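Local coordinates for protein HicA3 Toxin (PDB 4P78) that is the toxin of a bacterial toxin-antitoxin pair, probably an mRNA-cleaving ribonuclease as in other HicA proteins, held in complex with its HicB3 antitoxin, at residues W15-G20 with V29-P34. Residues are numbered along the deposited sequence; the frame is centred on the assembly and turned at random.
Sequences WQIRGG and VTLCKP
Lys33 lies over one face of the Trp15 indole: its CB stands 3.7 Å from the centroid of the six-membered ring, 16° off the normal, a CH-pi contact. At the edge of the ring, close to its plane, come Cys32 N and the carbonyl oxygen of Leu31. The extended Lys33 chain crosses the indole at about a right angle and carries NZ to the backbone oxygen of Ala13 and to a water that Trp15 NE1 reaches weakly. The other flat group, the Arg18 guanidinium, meets Thr30 OG1 at its edge, with the oxygen only 2° out of plane; Arg18 NH1 donates to it at 3.0 Å. CG of Arg18 anti to the backbone N (chi1 -176°) and an extended chain as far as NE lay the side chain obliquely across Thr30.

Strands 16-20 and 29-33 form part of an antiparallel hairpin. Gln16 and Cys32 are a hydrogen-bonded pair, with Gln16 N to Cys32 O at 2.7 Å and Cys32 N to Gln16 O at 2.9 Å, both nearly along the C=O axes. The register then slips by one residue. Arg18 N reaches Thr30 O at 2.8 Å from above the carbonyl plane, Gly19 N reaches the same oxygen weakly at 3.4 Å, and Gly19 O accepts from Thr30 N: a classic beta bulge.

Arg18 thus places its side chain beside Thr30 on the face toward HicB3, where its NE forms a salt bridge with Glu52 of the antitoxin chain. Thr30 OG1 fixes the NH1 edge, so the guanidinium is probably oriented for that partner, and the carboxylate would be expected to stabilise its positive charge.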
loop_
_atom_site.group_PDB
_atom_site.type_symbol
_atom_site.label_atom_id
_atom_site.label_comp_id
_atom_site.label_asym_id
_atom_site.label_seq_id
_atom_site.Cartn_x
_atom_site.Cartn_y
_atom_site.Cartn_z
ATOM N N TRP C 15 15.447 -19.868 19.504
ATOM C CA TRP C 15 14.079 -20.109 19.057
ATOM C C TRP C 15 13.894 -21.559 18.613
ATOM O O TRP C 15 14.850 -22.219 18.208
ATOM C CB TRP C 15 13.719 -19.147 17.905
ATOM C CG TRP C 15 13.656 -17.719 18.365
ATOM C CD1 TRP C 15 14.713 -16.868 18.553
ATOM C CD2 TRP C 15 12.478 -16.985 18.735
ATOM N NE1 TRP C 15 14.262 -15.652 19.021
ATOM C CE2 TRP C 15 12.895 -15.701 19.145
ATOM C CE3 TRP C 15 11.113 -17.290 18.761
ATOM C CZ2 TRP C 15 11.995 -14.717 19.559
ATOM C CZ3 TRP C 15 10.222 -16.322 19.177
ATOM C CH2 TRP C 15 10.665 -15.047 19.569
ATOM N N GLN C 16 12.659 -22.051 18.680
ATOM C CA GLN C 16 12.352 -23.403 18.218
ATOM C C GLN C 16 11.188 -23.372 17.243
ATOM O O GLN C 16 10.275 -22.587 17.419
ATOM C CB GLN C 16 12.010 -24.318 19.398
ATOM C CG GLN C 16 13.173 -24.548 20.356
ATOM C CD GLN C 16 12.741 -25.135 21.701
ATOM O OE1 GLN C 16 11.617 -25.613 21.859
ATOM N NE2 GLN C 16 13.641 -25.084 22.681
ATOM N N ILE C 17 11.223 -24.234 16.235
ATOM C CA ILE C 17 10.085 -24.439 15.353
ATOM C C ILE C 17 8.911 -24.938 16.171
ATOM O O ILE C 17 9.010 -25.937 16.886
ATOM C CB ILE C 17 10.383 -25.453 14.235
ATOM C CG1 ILE C 17 11.517 -24.942 13.342
ATOM C CG2 ILE C 17 9.094 -25.744 13.426
ATOM C CD1 ILE C 17 12.087 -25.975 12.367
ATOM N N ARG C 18 7.804 -24.217 16.072
ATOM C CA ARG C 18 6.581 -24.598 16.735
ATOM C C ARG C 18 5.790 -25.515 15.796
ATOM O O ARG C 18 5.347 -26.600 16.170
ATOM C CB ARG C 18 5.801 -23.335 17.117
ATOM C CG ARG C 18 4.548 -23.544 17.905
ATOM C CD ARG C 18 3.913 -22.173 18.275
ATOM N NE ARG C 18 2.518 -22.333 18.681
ATOM C CZ ARG C 18 1.496 -22.313 17.839
ATOM N NH1 ARG C 18 1.708 -22.115 16.540
ATOM N NH2 ARG C 18 0.262 -22.476 18.293
ATOM N N GLY C 19 5.649 -25.089 14.550
ATOM C CA GLY C 19 4.959 -25.891 13.562
ATOM C C GLY C 19 4.672 -25.096 12.309
ATOM O O GLY C 19 4.974 -23.901 12.231
ATOM N N GLY C 20 4.084 -25.770 11.328
ATOM C CA GLY C 20 3.717 -25.145 10.076
ATOM C C GLY C 20 2.250 -24.786 10.122
ATOM O O GLY C 20 1.475 -25.307 10.928
ATOM N N VAL C 29 5.704 -20.828 8.785
ATOM C CA VAL C 29 6.286 -21.539 9.915
ATOM C C VAL C 29 6.201 -20.603 11.135
ATOM O O VAL C 29 6.563 -19.431 11.040
ATOM C CB VAL C 29 7.738 -21.982 9.609
ATOM C CG1 VAL C 29 8.434 -22.555 10.845
ATOM C CG2 VAL C 29 7.753 -23.018 8.482
ATOM N N THR C 30 5.661 -21.100 12.247
ATOM C CA THR C 30 5.702 -20.356 13.507
ATOM C C THR C 30 6.834 -20.864 14.408
ATOM O O THR C 30 7.173 -22.057 14.413
ATOM C CB THR C 30 4.361 -20.421 14.292
ATOM O OG1 THR C 30 4.068 -21.762 14.715
ATOM C CG2 THR C 30 3.215 -19.861 13.459
ATOM N N LEU C 31 7.439 -19.947 15.146
ATOM C CA LEU C 31 8.486 -20.323 16.089
ATOM C C LEU C 31 8.184 -19.718 17.436
ATOM O O LEU C 31 7.481 -18.713 17.525
ATOM C CB LEU C 31 9.863 -19.863 15.619
ATOM C CG LEU C 31 10.324 -20.392 14.255
ATOM C CD1 LEU C 31 10.009 -19.381 13.117
ATOM C CD2 LEU C 31 11.808 -20.735 14.326
ATOM N N CYS C 32 8.727 -20.335 18.476
ATOM C CA CYS C 32 8.607 -19.830 19.829
ATOM C C CYS C 32 9.948 -19.982 20.528
ATOM O O CYS C 32 10.834 -20.683 20.045
ATOM C CB CYS C 32 7.520 -20.580 20.594
ATOM S SG CYS C 32 7.813 -22.358 20.699
ATOM N N LYS C 33 10.094 -19.329 21.671
ATOM C CA LYS C 33 11.342 -19.373 22.412
ATOM C C LYS C 33 11.018 -19.577 23.881
ATOM O O LYS C 33 10.236 -18.818 24.451
ATOM C CB LYS C 33 12.152 -18.088 22.192
ATOM C CG LYS C 33 13.501 -18.060 22.897
ATOM C CD LYS C 33 14.329 -16.836 22.496
ATOM C CE LYS C 33 15.709 -16.885 23.137
ATOM N NZ LYS C 33 16.589 -15.767 22.684
ATOM N N PRO C 34 11.609 -20.619 24.493
ATOM C CA PRO C 34 11.310 -21.003 25.879
ATOM C C PRO C 34 11.518 -19.838 26.836
ATOM O O PRO C 34 12.538 -19.157 26.740
ATOM C CB PRO C 34 12.312 -22.132 26.156
ATOM C CG PRO C 34 12.663 -22.661 24.822
ATOM C CD PRO C 34 12.643 -21.485 23.898
HETATM O O HOH W 1 15.859 -13.519 21.172
HETATM O O HOH W 2 1.792 -22.952 13.095
#